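PDB 6A2F: alanine racemase, biosynthetic from Pseudomonas aeruginosa PAO1, which belongs to the alanine racemase family of pyridoxal phosphate enzymes, with an N-terminal TIM-barrel domain joined to a C-terminal domain built largely of strands. Local coordinates for residues L10-K21 with E44-D54; C60-R68 with E87-L96. One frame throughout, in Å; residues are numbered along the deposited sequence.

In the fold
Both contacts illustrate how the outer helices of a TIM-barrel domain are fitted to one another between successive strands. Contact 1 sets helix 10-22 against the end of helix 42-48 and the turn that leads into strand 55-58; contact 2 sets helix 61-70, which follows that strand, beside helix 87-93. They come one after the other along the chain, their centres about 21 Å apart, and meet where Val46 CG2 packs on Val67 CG2 at 4.1 Å. In contact 2 the side chain of Ala64 is about 14 Å from a bound D-lysine. The modified Lys34, which carries the cofactor and lines a D-lysine pocket, follows strand 28-32, on which Tyr17 and Leu49 of contact 1 pack.

Contact 1 (L10-K21 with E44-D54); sequences LSAIRHNYALAK and EVVTALHDDAD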
loop_
_atom_site.group_PDB
_atom_site.type_symbol
_atom_site.label_atom_id
_atom_site.label_comp_id
_atom_site.label_asym_id
_atom_site.label_seq_id
_atom_site.Cartn_x
_atom_site.Cartn_y
_atom_site.Cartn_z
ATOM N N LEU A 10 21.043 -4.795 -2.929
ATOM C CA LEU A 10 21.155 -4.647 -4.380
ATOM C C LEU A 10 21.947 -5.774 -5.043
ATOM O O LEU A 10 21.636 -6.184 -6.160
ATOM C CB LEU A 10 21.741 -3.283 -4.748
ATOM C CG LEU A 10 20.881 -2.045 -4.447
ATOM C CD1 LEU A 10 21.699 -0.772 -4.609
ATOM C CD2 LEU A 10 19.620 -1.989 -5.303
ATOM N N SER A 11 22.955 -6.289 -4.347
ATOM C CA SER A 11 23.777 -7.367 -4.895
ATOM C C SER A 11 23.060 -8.726 -4.862
ATOM O O SER A 11 23.424 -9.640 -5.608
ATOM C CB SER A 11 25.137 -7.431 -4.194
ATOM O OG SER A 11 25.002 -7.992 -2.908
ATOM N N ALA A 12 22.039 -8.854 -4.014
ATOM C CA ALA A 12 21.139 -10.008 -4.083
ATOM C C ALA A 12 20.306 -9.973 -5.374
ATOM O O ALA A 12 20.057 -11.013 -5.988
ATOM C CB ALA A 12 20.239 -10.073 -2.859
ATOM N N ILE A 13 19.887 -8.774 -5.780
ATOM C CA ILE A 13 19.147 -8.585 -7.031
ATOM C C ILE A 13 20.033 -8.939 -8.231
ATOM O O ILE A 13 19.581 -9.617 -9.159
ATOM C CB ILE A 13 18.573 -7.152 -7.149
ATOM C CG1 ILE A 13 17.487 -6.937 -6.089
ATOM C CG2 ILE A 13 18.018 -6.889 -8.548
ATOM C CD1 ILE A 13 17.097 -5.491 -5.857
ATOM N N ARG A 14 21.291 -8.495 -8.201
ATOM C CA ARG A 14 22.271 -8.866 -9.231
ATOM C C ARG A 14 22.426 -10.387 -9.312
ATOM O O ARG A 14 22.439 -10.953 -10.404
ATOM C CB ARG A 14 23.634 -8.206 -8.975
ATOM C CG ARG A 14 23.639 -6.688 -9.101
ATOM C CD ARG A 14 25.051 -6.118 -9.064
ATOM N NE ARG A 14 25.735 -6.267 -10.345
ATOM C CZ ARG A 14 26.977 -5.857 -10.600
ATOM N NH1 ARG A 14 27.702 -5.266 -9.658
ATOM N NH2 ARG A 14 27.501 -6.044 -11.804
ATOM N N HIS A 15 22.531 -11.032 -8.150
ATOM C CA HIS A 15 22.617 -12.493 -8.046
ATOM C C HIS A 15 21.394 -13.188 -8.659
ATOM O O HIS A 15 21.541 -14.104 -9.472
ATOM C CB HIS A 15 22.799 -12.919 -6.581
ATOM C CG HIS A 15 22.883 -14.403 -6.384
ATOM N ND1 HIS A 15 21.765 -15.202 -6.260
ATOM C CD2 HIS A 15 23.950 -15.232 -6.290
ATOM C CE1 HIS A 15 22.141 -16.458 -6.105
ATOM N NE2 HIS A 15 23.461 -16.503 -6.119
ATOM N N ASN A 16 20.200 -12.744 -8.273
ATOM C CA ASN A 16 18.966 -13.359 -8.746
ATOM C C ASN A 16 18.772 -13.161 -10.246
ATOM O O ASN A 16 18.239 -14.042 -10.928
ATOM C CB ASN A 16 17.760 -12.817 -7.984
ATOM C CG ASN A 16 17.811 -13.128 -6.502
ATOM O OD1 ASN A 16 18.431 -14.104 -6.068
ATOM N ND2 ASN A 16 17.153 -12.292 -5.711
ATOM N N TYR A 17 19.211 -12.010 -10.754
ATOM C CA TYR A 17 19.163 -11.735 -12.188
ATOM C C TYR A 17 20.063 -12.679 -12.994
ATOM O O TYR A 17 19.653 -13.186 -14.038
ATOM C CB TYR A 17 19.513 -10.276 -12.495
ATOM C CG TYR A 17 19.425 -9.971 -13.971
ATOM C CD1 TYR A 17 18.187 -9.810 -14.595
ATOM C CD2 TYR A 17 20.575 -9.876 -14.752
ATOM C CE1 TYR A 17 18.094 -9.552 -15.950
ATOM C CE2 TYR A 17 20.492 -9.614 -16.110
ATOM C CZ TYR A 17 19.248 -9.455 -16.706
ATOM O OH TYR A 17 19.152 -9.195 -18.056
ATOM N N ALA A 18 21.285 -12.904 -12.505
ATOM C CA ALA A 18 22.231 -13.806 -13.157
ATOM C C ALA A 18 21.711 -15.244 -13.132
ATOM O O ALA A 18 21.946 -16.017 -14.063
ATOM C CB ALA A 18 23.593 -13.719 -12.490
ATOM N N LEU A 19 21.006 -15.586 -12.055
ATOM C CA LEU A 19 20.361 -16.885 -11.922
ATOM C C LEU A 19 19.259 -17.056 -12.973
ATOM O O LEU A 19 19.086 -18.144 -13.529
ATOM C CB LEU A 19 19.794 -17.046 -10.506
ATOM C CG LEU A 19 19.340 -18.435 -10.045
ATOM C CD1 LEU A 19 19.534 -18.570 -8.542
ATOM C CD2 LEU A 19 17.894 -18.723 -10.426
ATOM N N ALA A 20 18.517 -15.981 -13.236
ATOM C CA ALA A 20 17.477 -15.993 -14.262
ATOM C C ALA A 20 18.092 -16.165 -15.648
ATOM O O ALA A 20 17.576 -16.921 -16.470
ATOM C CB ALA A 20 16.642 -14.722 -14.200
ATOM N N LYS A 21 19.198 -15.470 -15.896
ATOM C CA LYS A 21 19.902 -15.573 -17.171
ATOM C C LYS A 21 20.474 -16.973 -17.414
ATOM O O LYS A 21 20.472 -17.461 -18.546
ATOM C CB LYS A 21 20.986 -14.503 -17.284
ATOM C CG LYS A 21 20.462 -13.173 -17.815
ATOM C CD LYS A 21 21.584 -12.176 -18.088
ATOM C CE LYS A 21 22.496 -12.587 -19.239
ATOM N NZ LYS A 21 21.755 -12.814 -20.511
ATOM N N GLU A 44 17.691 2.873 -7.804
ATOM C CA GLU A 44 18.795 2.072 -7.265
ATOM C C GLU A 44 18.911 0.685 -7.911
ATOM O O GLU A 44 20.022 0.199 -8.155
ATOM C CB GLU A 44 18.694 1.956 -5.741
ATOM C CG GLU A 44 18.975 3.251 -4.985
ATOM C CD GLU A 44 17.755 4.160 -4.830
ATOM O OE1 GLU A 44 16.625 3.779 -5.235
ATOM O OE2 GLU A 44 17.930 5.276 -4.287
ATOM N N VAL A 45 17.773 0.055 -8.195
ATOM C CA VAL A 45 17.762 -1.257 -8.847
ATOM C C VAL A 45 18.322 -1.204 -10.279
ATOM O O VAL A 45 19.143 -2.048 -10.660
ATOM C CB VAL A 45 16.359 -1.901 -8.806
ATOM C CG1 VAL A 45 16.298 -3.145 -9.683
ATOM C CG2 VAL A 45 15.978 -2.241 -7.369
ATOM N N VAL A 46 17.886 -0.211 -11.054
ATOM C CA VAL A 46 18.387 0.004 -12.416
ATOM C C VAL A 46 19.885 0.333 -12.412
ATOM O O VAL A 46 20.629 -0.149 -13.265
ATOM C CB VAL A 46 17.582 1.095 -13.164
ATOM C CG1 VAL A 46 18.238 1.466 -14.485
ATOM C CG2 VAL A 46 16.156 0.628 -13.416
ATOM N N THR A 47 20.326 1.131 -11.440
ATOM C CA THR A 47 21.747 1.464 -11.276
ATOM C C THR A 47 22.594 0.213 -10.996
ATOM O O THR A 47 23.677 0.055 -11.555
ATOM C CB THR A 47 21.947 2.528 -10.172
ATOM O OG1 THR A 47 21.230 3.714 -10.530
ATOM C CG2 THR A 47 23.425 2.873 -9.975
ATOM N N ALA A 48 22.086 -0.674 -10.142
ATOM C CA ALA A 48 22.760 -1.931 -9.848
ATOM C C ALA A 48 22.794 -2.864 -11.067
ATOM O O ALA A 48 23.783 -3.574 -11.274
ATOM C CB ALA A 48 22.101 -2.615 -8.663
ATOM N N LEU A 49 21.723 -2.850 -11.869
ATOM C CA LEU A 49 21.614 -3.677 -13.080
ATOM C C LEU A 49 21.901 -2.885 -14.368
ATOM O O LEU A 49 21.498 -3.292 -15.467
ATOM C CB LEU A 49 20.228 -4.337 -13.164
ATOM C CG LEU A 49 19.787 -5.324 -12.071
ATOM C CD1 LEU A 49 18.295 -5.609 -12.183
ATOM C CD2 LEU A 49 20.592 -6.622 -12.097
ATOM N N HIS A 50 22.604 -1.760 -14.223
ATOM C CA HIS A 50 22.899 -0.851 -15.335
ATOM C C HIS A 50 23.632 -1.547 -16.486
ATOM O O HIS A 50 23.293 -1.347 -17.653
ATOM C CB HIS A 50 23.710 0.346 -14.830
ATOM C CG HIS A 50 23.932 1.407 -15.861
ATOM N ND1 HIS A 50 23.244 2.602 -15.861
ATOM C CD2 HIS A 50 24.766 1.454 -16.926
ATOM C CE1 HIS A 50 23.644 3.337 -16.884
ATOM N NE2 HIS A 50 24.565 2.661 -17.546
ATOM N N ASP A 51 24.625 -2.366 -16.146
ATOM C CA ASP A 51 25.424 -3.085 -17.135
ATOM C C ASP A 51 25.060 -4.562 -17.213
ATOM O O ASP A 51 25.175 -5.173 -18.270
ATOM C CB ASP A 51 26.915 -2.921 -16.835
ATOM C CG ASP A 51 27.318 -1.466 -16.653
ATOM O OD1 ASP A 51 27.003 -0.643 -17.544
ATOM O OD2 ASP A 51 27.944 -1.139 -15.617
ATOM N N ASP A 52 24.620 -5.129 -16.090
ATOM C CA ASP A 52 24.228 -6.539 -16.015
ATOM C C ASP A 52 23.056 -6.874 -16.932
ATOM O O ASP A 52 23.062 -7.915 -17.592
ATOM C CB ASP A 52 23.853 -6.930 -14.581
ATOM C CG ASP A 52 25.059 -7.123 -13.677
ATOM O OD1 ASP A 52 26.200 -6.804 -14.084
ATOM O OD2 ASP A 52 24.860 -7.593 -12.538
ATOM N N ALA A 53 22.056 -5.993 -16.957
ATOM C CA ALA A 53 20.784 -6.281 -17.618
ATOM C C ALA A 53 20.860 -6.142 -19.135
ATOM O O ALA A 53 21.468 -5.208 -19.657
ATOM C CB ALA A 53 19.679 -5.398 -17.057
ATOM N N ASP A 54 20.232 -7.082 -19.833
ATOM C CA ASP A 54 20.139 -7.027 -21.287
ATOM C C ASP A 54 19.150 -5.949 -21.711
ATOM O O ASP A 54 19.259 -5.394 -22.795
ATOM C CB ASP A 54 19.717 -8.385 -21.852
ATOM C CG ASP A 54 20.620 -9.517 -21.391
ATOM O OD1 ASP A 54 21.846 -9.297 -21.263
ATOM O OD2 ASP A 54 20.101 -10.630 -21.156
HETATM O O HOH W 1 23.518 -9.853 -12.599
#
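Glu44 meets Leu10 through its backbone carbonyl, the O atom lying 3.6 Å from Leu10 CD2. One residue on, Val45 turns CG2 to Ile13 CD1 (3.8 Å), the two side chains crossing at about a right angle. Ala48 then places its methyl against Leu10 CB, while its carbonyl oxygen lies over one face of the Arg14 guanidinium without bonding to it. Leu49 divides its methyls, CD1 going to Ile13 CG2 and CD2 to Tyr17 CB. At Asp52 the contact turns polar: Arg14 grips the carboxylate side-on in a salt bridge of two hydrogen bonds, NE to OD2 and NH2 to OD1, both 2.7 Å, with the two planes 40° apart. A water donates to Asp52 OD2 and to Arg14 O. CG of Tyr17 stands anti to the backbone N (chi1 -178°), which carries the ring past Leu49 CD2 to Ala53. There its OH accepts a nearly straight bond from Asp54 N (3.0 Å, 168°). Asp54 OD2 offers its syn lone pair to Lys21 NZ (2.8 Å) in a second salt bridge and takes a further bond from Ala29 N. Tyr17 OH, also bonded to Ala29 O, thus ties helix 10-22 to strands 28-32 and 55-58, among successive outer helices of the TIM barrel.

Contact 2 (C60-R68 with E87-L96); sequences CLEEAAEVR and EYALAGQLRL
Contact 2 is a helix-to-helix packing on the outside of the TIM-barrel domain, apolar along most of its length and closed at one end by an arginine. The axes of helices 61-68 and 87-93 run nearly parallel, 19° apart and 10.8 Å from each other, a spacing bridged mainly by leucines. Leu61 carries the largest share of the apolar contact. With CG anti to the backbone N (chi1 -174°), it sends CD2 to Leu90 CD2 at 3.5 Å and against the aliphatic part of Glu87, while CD1 sits among Ala91, Leu94 and Leu96. Leu96 CD1 is shared, lying 3.6 Å from both Leu61 CD1 and Ala64 CB. Nearer the surface, Leu94 CD1 covers Ala65.

Where helix 87-93 ends, Arg95 takes positive phi in a Schellman motif, and the carbonyls of Leu94 and Arg95 face the Arg68 guanidinium. Bends at chi2 and chi3 fold the arginine back so that its edge meets both oxygens: NE donates to Leu94 O at 2.6 Å, with the acceptor 2° from the guanidinium plane, and NH2 donates to Arg95 O at 2.8 Å from above that carbonyl's plane. NH1 is held by the carbonyls of His71 and Ala74, which fixes the rotation of the group. At the other end, Glu87 OE1 is bonded to Met1 N of the second subunit. Strand 75-78 lies between the two helices in sequence and is covered by Ala64, Val67, Arg68 and Leu96, in the beta/alpha alternation of the TIM barrel, with Arg68 bonded to the carbonyls of the Schellman turn.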
loop_
_atom_site.group_PDB
_atom_site.type_symbol
_atom_site.label_atom_id
_atom_site.label_comp_id
_atom_site.label_asym_id
_atom_site.label_seq_id
_atom_site.Cartn_x
_atom_site.Cartn_y
_atom_site.Cartn_z
ATOM N N CYS A 60 4.626 1.650 -17.637
ATOM C CA CYS A 60 4.133 2.910 -18.204
ATOM C C CYS A 60 5.278 3.840 -18.599
ATOM O O CYS A 60 6.435 3.597 -18.243
ATOM C CB CYS A 60 3.192 3.621 -17.220
ATOM S SG CYS A 60 3.974 4.134 -15.673
ATOM N N LEU A 61 4.934 4.906 -19.326
ATOM C CA LEU A 61 5.907 5.850 -19.887
ATOM C C LEU A 61 6.684 6.600 -18.806
ATOM O O LEU A 61 7.885 6.852 -18.961
ATOM C CB LEU A 61 5.200 6.836 -20.827
ATOM C CG LEU A 61 6.003 7.852 -21.650
ATOM C CD1 LEU A 61 6.679 7.197 -22.844
ATOM C CD2 LEU A 61 5.085 8.967 -22.126
ATOM N N GLU A 62 5.991 6.948 -17.720
ATOM C CA GLU A 62 6.595 7.643 -16.583
ATOM C C GLU A 62 7.775 6.840 -16.034
ATOM O O GLU A 62 8.861 7.388 -15.824
ATOM C CB GLU A 62 5.558 7.889 -15.474
ATOM C CG GLU A 62 4.434 8.865 -15.816
ATOM C CD GLU A 62 3.276 8.225 -16.575
ATOM O OE1 GLU A 62 2.201 8.853 -16.638
ATOM O OE2 GLU A 62 3.424 7.099 -17.113
ATOM N N GLU A 63 7.559 5.538 -15.829
ATOM C CA GLU A 63 8.608 4.630 -15.352
ATOM C C GLU A 63 9.743 4.506 -16.351
ATOM O O GLU A 63 10.916 4.490 -15.970
ATOM C CB GLU A 63 8.038 3.249 -15.055
ATOM C CG GLU A 63 7.164 3.194 -13.816
ATOM C CD GLU A 63 6.543 1.830 -13.606
ATOM O OE1 GLU A 63 6.722 0.942 -14.473
ATOM O OE2 GLU A 63 5.868 1.648 -12.574
ATOM N N ALA A 64 9.382 4.424 -17.629
ATOM C CA ALA A 64 10.351 4.326 -18.711
ATOM C C ALA A 64 11.247 5.565 -18.776
ATOM O O ALA A 64 12.448 5.454 -19.032
ATOM C CB ALA A 64 9.640 4.102 -20.041
ATOM N N ALA A 65 10.658 6.735 -18.530
ATOM C CA ALA A 65 11.398 8.000 -18.550
ATOM C C ALA A 65 12.465 8.025 -17.466
ATOM O O ALA A 65 13.570 8.509 -17.693
ATOM C CB ALA A 65 10.451 9.183 -18.398
ATOM N N GLU A 66 12.116 7.497 -16.293
ATOM C CA GLU A 66 13.050 7.347 -15.187
ATOM C C GLU A 66 14.203 6.408 -15.560
ATOM O O GLU A 66 15.364 6.715 -15.279
ATOM C CB GLU A 66 12.321 6.853 -13.934
ATOM C CG GLU A 66 13.210 6.742 -12.704
ATOM C CD GLU A 66 12.473 6.278 -11.456
ATOM O OE1 GLU A 66 13.012 6.501 -10.351
ATOM O OE2 GLU A 66 11.368 5.692 -11.565
ATOM N N VAL A 67 13.886 5.283 -16.203
ATOM C CA VAL A 67 14.909 4.320 -16.631
ATOM C C VAL A 67 15.843 4.915 -17.695
ATOM O O VAL A 67 17.065 4.785 -17.584
ATOM C CB VAL A 67 14.299 2.978 -17.108
ATOM C CG1 VAL A 67 15.387 2.025 -17.581
ATOM C CG2 VAL A 67 13.492 2.326 -15.994
ATOM N N ARG A 68 15.274 5.582 -18.701
ATOM C CA ARG A 68 16.074 6.188 -19.770
ATOM C C ARG A 68 17.001 7.275 -19.231
ATOM O O ARG A 68 18.137 7.425 -19.699
ATOM C CB ARG A 68 15.189 6.743 -20.897
ATOM C CG ARG A 68 15.947 7.381 -22.062
ATOM C CD ARG A 68 16.893 6.414 -22.762
ATOM N NE ARG A 68 16.191 5.475 -23.636
ATOM C CZ ARG A 68 16.580 4.223 -23.874
ATOM N NH1 ARG A 68 17.668 3.734 -23.295
ATOM N NH2 ARG A 68 15.874 3.449 -24.686
ATOM N N GLU A 87 1.291 10.130 -26.089
ATOM C CA GLU A 87 2.454 9.447 -25.526
ATOM C C GLU A 87 3.507 9.076 -26.569
ATOM O O GLU A 87 4.705 9.097 -26.280
ATOM C CB GLU A 87 2.032 8.209 -24.722
ATOM C CG GLU A 87 1.428 8.545 -23.366
ATOM C CD GLU A 87 1.174 7.334 -22.485
ATOM O OE1 GLU A 87 0.566 7.516 -21.413
ATOM O OE2 GLU A 87 1.570 6.206 -22.844
ATOM N N TYR A 88 3.064 8.761 -27.784
ATOM C CA TYR A 88 3.966 8.240 -28.821
ATOM C C TYR A 88 5.173 9.115 -29.140
ATOM O O TYR A 88 6.290 8.599 -29.249
ATOM C CB TYR A 88 3.194 7.876 -30.092
ATOM C CG TYR A 88 2.290 6.683 -29.881
ATOM C CD1 TYR A 88 2.805 5.382 -29.886
ATOM C CD2 TYR A 88 0.924 6.855 -29.647
ATOM C CE1 TYR A 88 1.982 4.287 -29.678
ATOM C CE2 TYR A 88 0.094 5.766 -29.440
ATOM C CZ TYR A 88 0.626 4.488 -29.456
ATOM O OH TYR A 88 -0.197 3.410 -29.245
ATOM N N ALA A 89 4.957 10.425 -29.268
ATOM C CA ALA A 89 6.063 11.365 -29.508
ATOM C C ALA A 89 7.132 11.273 -28.409
ATOM O O ALA A 89 8.329 11.290 -28.702
ATOM C CB ALA A 89 5.550 12.791 -29.655
ATOM N N LEU A 90 6.696 11.156 -27.154
ATOM C CA LEU A 90 7.627 10.996 -26.040
ATOM C C LEU A 90 8.305 9.618 -26.035
ATOM O O LEU A 90 9.503 9.523 -25.774
ATOM C CB LEU A 90 6.951 11.287 -24.695
ATOM C CG LEU A 90 7.848 11.300 -23.447
ATOM C CD1 LEU A 90 9.149 12.085 -23.632
ATOM C CD2 LEU A 90 7.071 11.841 -22.255
ATOM N N ALA A 91 7.541 8.569 -26.338
ATOM C CA ALA A 91 8.087 7.213 -26.466
ATOM C C ALA A 91 9.172 7.156 -27.536
ATOM O O ALA A 91 10.154 6.420 -27.389
ATOM C CB ALA A 91 6.982 6.214 -26.777
ATOM N N GLY A 92 8.982 7.936 -28.602
ATOM C CA GLY A 92 9.961 8.062 -29.678
ATOM C C GLY A 92 11.235 8.754 -29.230
ATOM O O GLY A 92 12.335 8.299 -29.547
ATOM N N GLN A 93 11.080 9.852 -28.491
ATOM C CA GLN A 93 12.210 10.591 -27.921
ATOM C C GLN A 93 13.054 9.691 -27.010
ATOM O O GLN A 93 14.282 9.745 -27.048
ATOM C CB GLN A 93 11.715 11.830 -27.153
ATOM C CG GLN A 93 12.801 12.686 -26.498
ATOM C CD GLN A 93 12.246 13.810 -25.620
ATOM O OE1 GLN A 93 12.491 13.854 -24.405
ATOM N NE2 GLN A 93 11.506 14.727 -26.230
ATOM N N LEU A 94 12.387 8.856 -26.212
ATOM C CA LEU A 94 13.063 7.995 -25.241
ATOM C C LEU A 94 13.514 6.659 -25.836
ATOM O O LEU A 94 14.077 5.816 -25.129
ATOM C CB LEU A 94 12.171 7.761 -24.016
ATOM C CG LEU A 94 11.616 8.988 -23.279
ATOM C CD1 LEU A 94 10.539 8.583 -22.274
ATOM C CD2 LEU A 94 12.721 9.797 -22.614
ATOM N N ARG A 95 13.270 6.479 -27.135
ATOM C CA ARG A 95 13.652 5.262 -27.866
ATOM C C ARG A 95 13.187 3.973 -27.165
ATOM O O ARG A 95 13.994 3.120 -26.778
ATOM C CB ARG A 95 15.159 5.245 -28.140
ATOM C CG ARG A 95 15.616 6.246 -29.190
ATOM C CD ARG A 95 17.056 5.953 -29.591
ATOM N NE ARG A 95 17.395 6.455 -30.929
ATOM C CZ ARG A 95 18.175 5.813 -31.803
ATOM N NH1 ARG A 95 18.429 6.356 -32.990
ATOM N NH2 ARG A 95 18.694 4.627 -31.500
ATOM N N LEU A 96 11.870 3.852 -27.016
ATOM C CA LEU A 96 11.264 2.753 -26.274
ATOM C C LEU A 96 10.705 1.674 -27.185
ATOM O O LEU A 96 10.328 1.944 -28.331
ATOM C CB LEU A 96 10.151 3.275 -25.362
ATOM C CG LEU A 96 10.491 4.378 -24.355
ATOM C CD1 LEU A 96 9.242 4.765 -23.586
ATOM C CD2 LEU A 96 11.595 3.951 -23.403
HETATM O O HOH W 2 2.005 6.159 -19.535
#